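Putative ring-cleaving dioxygenase MhqO (Bacillus subtilis subsp. subtilis, PDB 3OAJ) is a putative iron(II)-dependent extradiol dioxygenase that may cleave aromatic rings and so contribute to the breakdown of aromatic compounds. Local coordinates at residues L34-V39 and P272-D277; R247-N250 and I255-R258. One frame throughout, in Å; residues are numbered along the deposited sequence.

Contact 1 (L34-V39 and P272-D277)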
loop_
_atom_site.group_PDB
_atom_site.type_symbol
_atom_site.label_atom_id
_atom_site.label_comp_id
_atom_site.label_asym_id
_atom_site.label_seq_id
_atom_site.Cartn_x
_atom_site.Cartn_y
_atom_site.Cartn_z
ATOM N N LEU A 34 -2.799 -11.173 7.166
ATOM C CA LEU A 34 -4.030 -10.910 6.450
ATOM C C LEU A 34 -5.019 -10.401 7.483
ATOM O O LEU A 34 -5.534 -11.180 8.282
ATOM C CB LEU A 34 -4.562 -12.179 5.762
ATOM C CG LEU A 34 -5.889 -12.001 5.002
ATOM C CD1 LEU A 34 -5.754 -10.991 3.882
ATOM C CD2 LEU A 34 -6.416 -13.326 4.464
ATOM N N VAL A 35 -5.230 -9.082 7.490
ATOM C CA VAL A 35 -6.071 -8.449 8.505
ATOM C C VAL A 35 -7.531 -8.338 8.095
ATOM O O VAL A 35 -8.388 -8.122 8.938
ATOM C CB VAL A 35 -5.528 -7.062 8.972
ATOM C CG1 VAL A 35 -4.179 -7.230 9.649
ATOM C CG2 VAL A 35 -5.454 -6.067 7.817
ATOM N N LYS A 36 -7.823 -8.474 6.800
ATOM C CA LYS A 36 -9.224 -8.430 6.349
ATOM C C LYS A 36 -9.388 -9.106 5.001
ATOM O O LYS A 36 -8.660 -8.820 4.047
ATOM C CB LYS A 36 -9.718 -6.967 6.281
ATOM C CG LYS A 36 -11.240 -6.808 6.088
ATOM C CD LYS A 36 -12.024 -7.342 7.285
ATOM C CE LYS A 36 -11.547 -6.730 8.586
ATOM N NZ LYS A 36 -12.360 -7.201 9.753
ATOM N N GLN A 37 -10.351 -10.021 4.928
ATOM C CA GLN A 37 -10.781 -10.516 3.638
ATOM C C GLN A 37 -12.201 -10.063 3.438
ATOM O O GLN A 37 -13.099 -10.331 4.254
ATOM C CB GLN A 37 -10.640 -12.031 3.467
ATOM C CG GLN A 37 -11.244 -12.857 4.533
ATOM C CD GLN A 37 -11.254 -14.316 4.153
ATOM O OE1 GLN A 37 -11.948 -14.732 3.205
ATOM N NE2 GLN A 37 -10.468 -15.109 4.875
ATOM N N THR A 38 -12.382 -9.336 2.350
ATOM C CA THR A 38 -13.698 -8.842 1.994
ATOM C C THR A 38 -13.814 -8.893 0.487
ATOM O O THR A 38 -13.062 -9.631 -0.158
ATOM C CB THR A 38 -13.967 -7.437 2.641
ATOM O OG1 THR A 38 -15.326 -7.044 2.410
ATOM C CG2 THR A 38 -12.999 -6.355 2.134
ATOM N N VAL A 39 -14.762 -8.153 -0.066
ATOM C CA VAL A 39 -14.928 -8.074 -1.509
ATOM C C VAL A 39 -14.786 -6.626 -1.976
ATOM O O VAL A 39 -14.887 -5.695 -1.170
ATOM C CB VAL A 39 -16.286 -8.670 -1.974
ATOM C CG1 VAL A 39 -16.370 -10.164 -1.653
ATOM C CG2 VAL A 39 -17.472 -7.918 -1.367
ATOM N N PRO A 272 -12.028 3.540 11.439
ATOM C CA PRO A 272 -11.987 2.766 12.687
ATOM C C PRO A 272 -10.987 1.620 12.695
ATOM O O PRO A 272 -10.672 1.097 13.763
ATOM C CB PRO A 272 -13.408 2.205 12.792
ATOM C CG PRO A 272 -13.820 2.038 11.359
ATOM C CD PRO A 272 -13.239 3.228 10.652
ATOM N N GLY A 273 -10.503 1.236 11.515
ATOM C CA GLY A 273 -9.615 0.099 11.366
ATOM C C GLY A 273 -10.316 -1.238 11.234
ATOM O O GLY A 273 -11.548 -1.311 11.109
ATOM N N PHE A 274 -9.526 -2.308 11.282
ATOM C CA PHE A 274 -10.005 -3.621 10.847
ATOM C C PHE A 274 -10.623 -4.494 11.925
ATOM O O PHE A 274 -11.149 -5.566 11.613
ATOM C CB PHE A 274 -8.900 -4.366 10.103
ATOM C CG PHE A 274 -8.409 -3.637 8.884
ATOM C CD1 PHE A 274 -9.150 -3.622 7.717
ATOM C CD2 PHE A 274 -7.181 -2.968 8.910
ATOM C CE1 PHE A 274 -8.700 -2.935 6.583
ATOM C CE2 PHE A 274 -6.711 -2.294 7.803
ATOM C CZ PHE A 274 -7.477 -2.264 6.631
ATOM N N ALA A 275 -10.571 -4.020 13.169
ATOM C CA ALA A 275 -11.019 -4.805 14.329
ATOM C C ALA A 275 -12.432 -4.491 14.819
ATOM O O ALA A 275 -12.762 -4.773 15.973
ATOM C CB ALA A 275 -10.038 -4.641 15.474
ATOM N N HIS A 276 -13.275 -3.928 13.965
ATOM C CA HIS A 276 -14.592 -3.507 14.443
ATOM C C HIS A 276 -15.752 -4.319 13.875
ATOM O O HIS A 276 -16.902 -4.065 14.235
ATOM C CB HIS A 276 -14.817 -2.021 14.177
ATOM C CG HIS A 276 -15.343 -1.740 12.810
ATOM N ND1 HIS A 276 -14.523 -1.626 11.713
ATOM C CD2 HIS A 276 -16.609 -1.590 12.354
ATOM C CE1 HIS A 276 -15.261 -1.401 10.640
ATOM N NE2 HIS A 276 -16.530 -1.370 11.004
ATOM N N ASP A 277 -15.471 -5.254 12.967
ATOM C CA ASP A 277 -16.458 -6.284 12.639
ATOM C C ASP A 277 -15.922 -7.699 12.891
ATOM O O ASP A 277 -16.626 -8.687 12.707
ATOM C CB ASP A 277 -17.050 -6.109 11.231
ATOM C CG ASP A 277 -16.021 -6.232 10.125
ATOM O OD1 ASP A 277 -14.825 -6.424 10.411
ATOM O OD2 ASP A 277 -16.433 -6.108 8.952
#

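Contact 2 (R247-N250 and I255-R258). With SO4 (sulfate ion), chain D.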
loop_
_atom_site.group_PDB
_atom_site.type_symbol
_atom_site.label_atom_id
_atom_site.label_comp_id
_atom_site.label_asym_id
_atom_site.label_seq_id
_atom_site.Cartn_x
_atom_site.Cartn_y
_atom_site.Cartn_z
ATOM N N ARG A 247 -16.733 8.166 0.689
ATOM C CA ARG A 247 -17.249 6.816 0.579
ATOM C C ARG A 247 -16.874 6.019 1.811
ATOM O O ARG A 247 -15.706 5.968 2.192
ATOM C CB ARG A 247 -16.703 6.160 -0.693
ATOM C CG ARG A 247 -17.288 6.806 -1.950
ATOM C CD ARG A 247 -16.558 6.441 -3.222
ATOM N NE ARG A 247 -17.120 7.212 -4.331
ATOM C CZ ARG A 247 -16.533 7.390 -5.509
ATOM N NH1 ARG A 247 -15.349 6.849 -5.761
ATOM N NH2 ARG A 247 -17.135 8.120 -6.432
ATOM N N ASP A 248 -17.874 5.399 2.430
ATOM C CA ASP A 248 -17.663 4.539 3.599
ATOM C C ASP A 248 -17.138 3.160 3.164
ATOM O O ASP A 248 -17.865 2.379 2.531
ATOM C CB ASP A 248 -18.997 4.433 4.352
ATOM C CG ASP A 248 -18.935 3.525 5.568
ATOM O OD1 ASP A 248 -17.890 2.890 5.835
ATOM O OD2 ASP A 248 -19.969 3.448 6.270
ATOM N N ARG A 249 -15.871 2.872 3.467
ATOM C CA ARG A 249 -15.261 1.573 3.123
ATOM C C ARG A 249 -15.204 0.618 4.304
ATOM O O ARG A 249 -14.455 -0.370 4.282
ATOM C CB ARG A 249 -13.859 1.761 2.520
ATOM C CG ARG A 249 -13.781 2.743 1.340
ATOM C CD ARG A 249 -14.703 2.337 0.201
ATOM N NE ARG A 249 -14.244 2.810 -1.101
ATOM C CZ ARG A 249 -14.951 2.735 -2.233
ATOM N NH1 ARG A 249 -16.185 2.238 -2.235
ATOM N NH2 ARG A 249 -14.432 3.184 -3.371
ATOM N N ASN A 250 -16.000 0.921 5.333
ATOM C CA ASN A 250 -16.161 0.081 6.528
ATOM C C ASN A 250 -14.995 0.214 7.497
ATOM O O ASN A 250 -15.203 0.485 8.670
ATOM C CB ASN A 250 -16.411 -1.399 6.157
ATOM C CG ASN A 250 -17.032 -2.212 7.293
ATOM O OD1 ASN A 250 -17.211 -1.730 8.410
ATOM N ND2 ASN A 250 -17.369 -3.459 6.997
ATOM N N ILE A 255 -11.818 9.454 0.314
ATOM C CA ILE A 255 -12.033 10.347 -0.829
ATOM C C ILE A 255 -10.888 10.130 -1.800
ATOM O O ILE A 255 -9.774 9.779 -1.394
ATOM C CB ILE A 255 -12.120 11.842 -0.430
ATOM C CG1 ILE A 255 -10.850 12.306 0.308
ATOM C CG2 ILE A 255 -13.349 12.067 0.449
ATOM C CD1 ILE A 255 -10.847 13.797 0.661
ATOM N N TYR A 256 -11.178 10.339 -3.079
ATOM C CA TYR A 256 -10.197 10.109 -4.158
ATOM C C TYR A 256 -10.042 11.340 -5.043
ATOM O O TYR A 256 -11.015 12.042 -5.331
ATOM C CB TYR A 256 -10.625 8.926 -5.044
ATOM C CG TYR A 256 -10.908 7.634 -4.293
ATOM C CD1 TYR A 256 -9.923 6.656 -4.142
ATOM C CD2 TYR A 256 -12.162 7.405 -3.707
ATOM C CE1 TYR A 256 -10.190 5.467 -3.438
ATOM C CE2 TYR A 256 -12.438 6.235 -3.012
ATOM C CZ TYR A 256 -11.449 5.273 -2.873
ATOM O OH TYR A 256 -11.721 4.105 -2.180
ATOM N N PHE A 257 -8.819 11.561 -5.515
ATOM C CA PHE A 257 -8.571 12.596 -6.520
ATOM C C PHE A 257 -7.380 12.210 -7.367
ATOM O O PHE A 257 -6.358 11.743 -6.834
ATOM C CB PHE A 257 -8.382 13.986 -5.888
ATOM C CG PHE A 257 -7.154 14.137 -5.021
ATOM C CD1 PHE A 257 -7.130 13.643 -3.719
ATOM C CD2 PHE A 257 -6.036 14.861 -5.483
ATOM C CE1 PHE A 257 -6.001 13.827 -2.896
ATOM C CE2 PHE A 257 -4.913 15.047 -4.670
ATOM C CZ PHE A 257 -4.901 14.536 -3.378
ATOM N N ARG A 258 -7.529 12.373 -8.682
ATOM C CA ARG A 258 -6.401 12.142 -9.579
ATOM C C ARG A 258 -5.557 13.388 -9.643
ATOM O O ARG A 258 -6.069 14.496 -9.887
ATOM C CB ARG A 258 -6.862 11.730 -10.981
ATOM C CG ARG A 258 -5.698 11.106 -11.764
ATOM C CD ARG A 258 -6.152 10.266 -12.899
ATOM N NE ARG A 258 -6.947 9.109 -12.501
ATOM C CZ ARG A 258 -6.468 7.889 -12.274
ATOM N NH1 ARG A 258 -5.156 7.635 -12.352
ATOM N NH2 ARG A 258 -7.314 6.908 -11.970
HETATM S S SO4 D . -9.603 1.365 -1.436
HETATM O O1 SO4 D . -10.079 1.957 -2.686
HETATM O O2 SO4 D . -10.432 0.267 -0.981
HETATM O O3 SO4 D . -8.215 0.914 -1.547
HETATM O O4 SO4 D . -9.709 2.405 -0.409
#

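Contact 1 (L34-V39 and P272-D277)
The F274 ring carries V35 on one face. V35 CG2 sits 3.7 Å above the ring plane, displaced toward the rim, and makes a CH-pi contact 4.0 Å from the ring centroid. K36 CB approaches the same ring obliquely, 3.7 Å from F274 CD1. The rings of Y50 and Y251 also meet F274. V35 and K36 both point toward loop 272-277; they form a classic beta bulge opposite Y50. The bulge lies on strand 33-39, an outermost strand of the eight-stranded mixed sheet that holds the metal site. The contact joins this strand to the loop that follows strand 264-269 of the same sheet, which is built from βαβββ modules of both VOC ranges. With CG anti to the backbone N (chi1 -169°), the K36 chain leaves beside F274 and then bends at chi2 and chi3. Its NZ donates to F274 O at 2.8 Å, in the carbonyl plane. NZ also forms a salt bridge with D277 OD1 at 2.7 Å, and a further one with E278. The D277 carboxylate is held at both oxygens, since OD2 bonds to the Y251 hydroxyl. Within the loop, H276 ND1 donates to G273 O at 3.1 Å, with the carbonyl oxygen in the imidazole plane.

Contact 2 (R247-N250 and I255-R258)
R249 grips the Y256 hydroxyl side-on with two nitrogens. R249 NE donates to Y256 OH at 3.0 Å, with an N-H...O angle of 153°. R249 NH2 donates to Y256 OH at 3.1 Å, bent a little more, at 146°. The oxygen lies in the guanidinium plane, so both N-H groups are aimed at it along one edge. The R249 and Y256 side chains come from opposite directions, and their guanidinium and ring planes stand 64° apart. A bend at chi2 turns the NE edge of R249 toward Y256 OH. Y256 OH in turn donates to sulfate O1 at 2.8 Å. The hydroxyl thus accepts twice and donates once, which fixes its orientation. The sulfate probably comes from the crystallisation liquor, and T13 OG1 also hydrogen-bonds to it.

R247 packs farther out. Its chain runs extended from CG to NE and crosses Y256 at about a right angle. R247 NH1 lies 3.8 Å from Y256 CD2, an oblique approach. R247 CB rests over the centre of one face of the R249 guanidinium, 4.0 Å above the plane. Beyond R249, the backbone N of N250 bonds D248 OD1 at 2.8 Å, closing an Asx turn as the chain leaves strand 247-248.

Strands 247-248 and 253-258 form a beta hairpin at one margin of the mixed sheet. Strand 264-269 lies on the other side of 253-258, and the Y256 side chain touches E266 there. E266 is a zinc ligand here and is predicted to bind iron, so the hairpin brings Y256 to the edge of the metal site in this VOC-fold sheet. I255 and F257 pack against helix 226-238.

Contacts 1 and 2 lie about 16 Å apart between centres, and both reach the mixed sheet that carries the metal site. Contact 1 involves the outermost strand 33-39 at one margin, contact 2 the hairpin at the other. They meet through N250: its OD1 is 2.7 Å from H276 NE2, a weak hydrogen bond, and its O is 3.4 Å from P272 CG. The zinc ion seen here is bound by H11, H218 and E266, the predicted iron ligands. The Y256 side chain is about 4 Å from the zinc and that of F274 about 9 Å. Contact 2 therefore stands next to the metal, with contact 1 farther off.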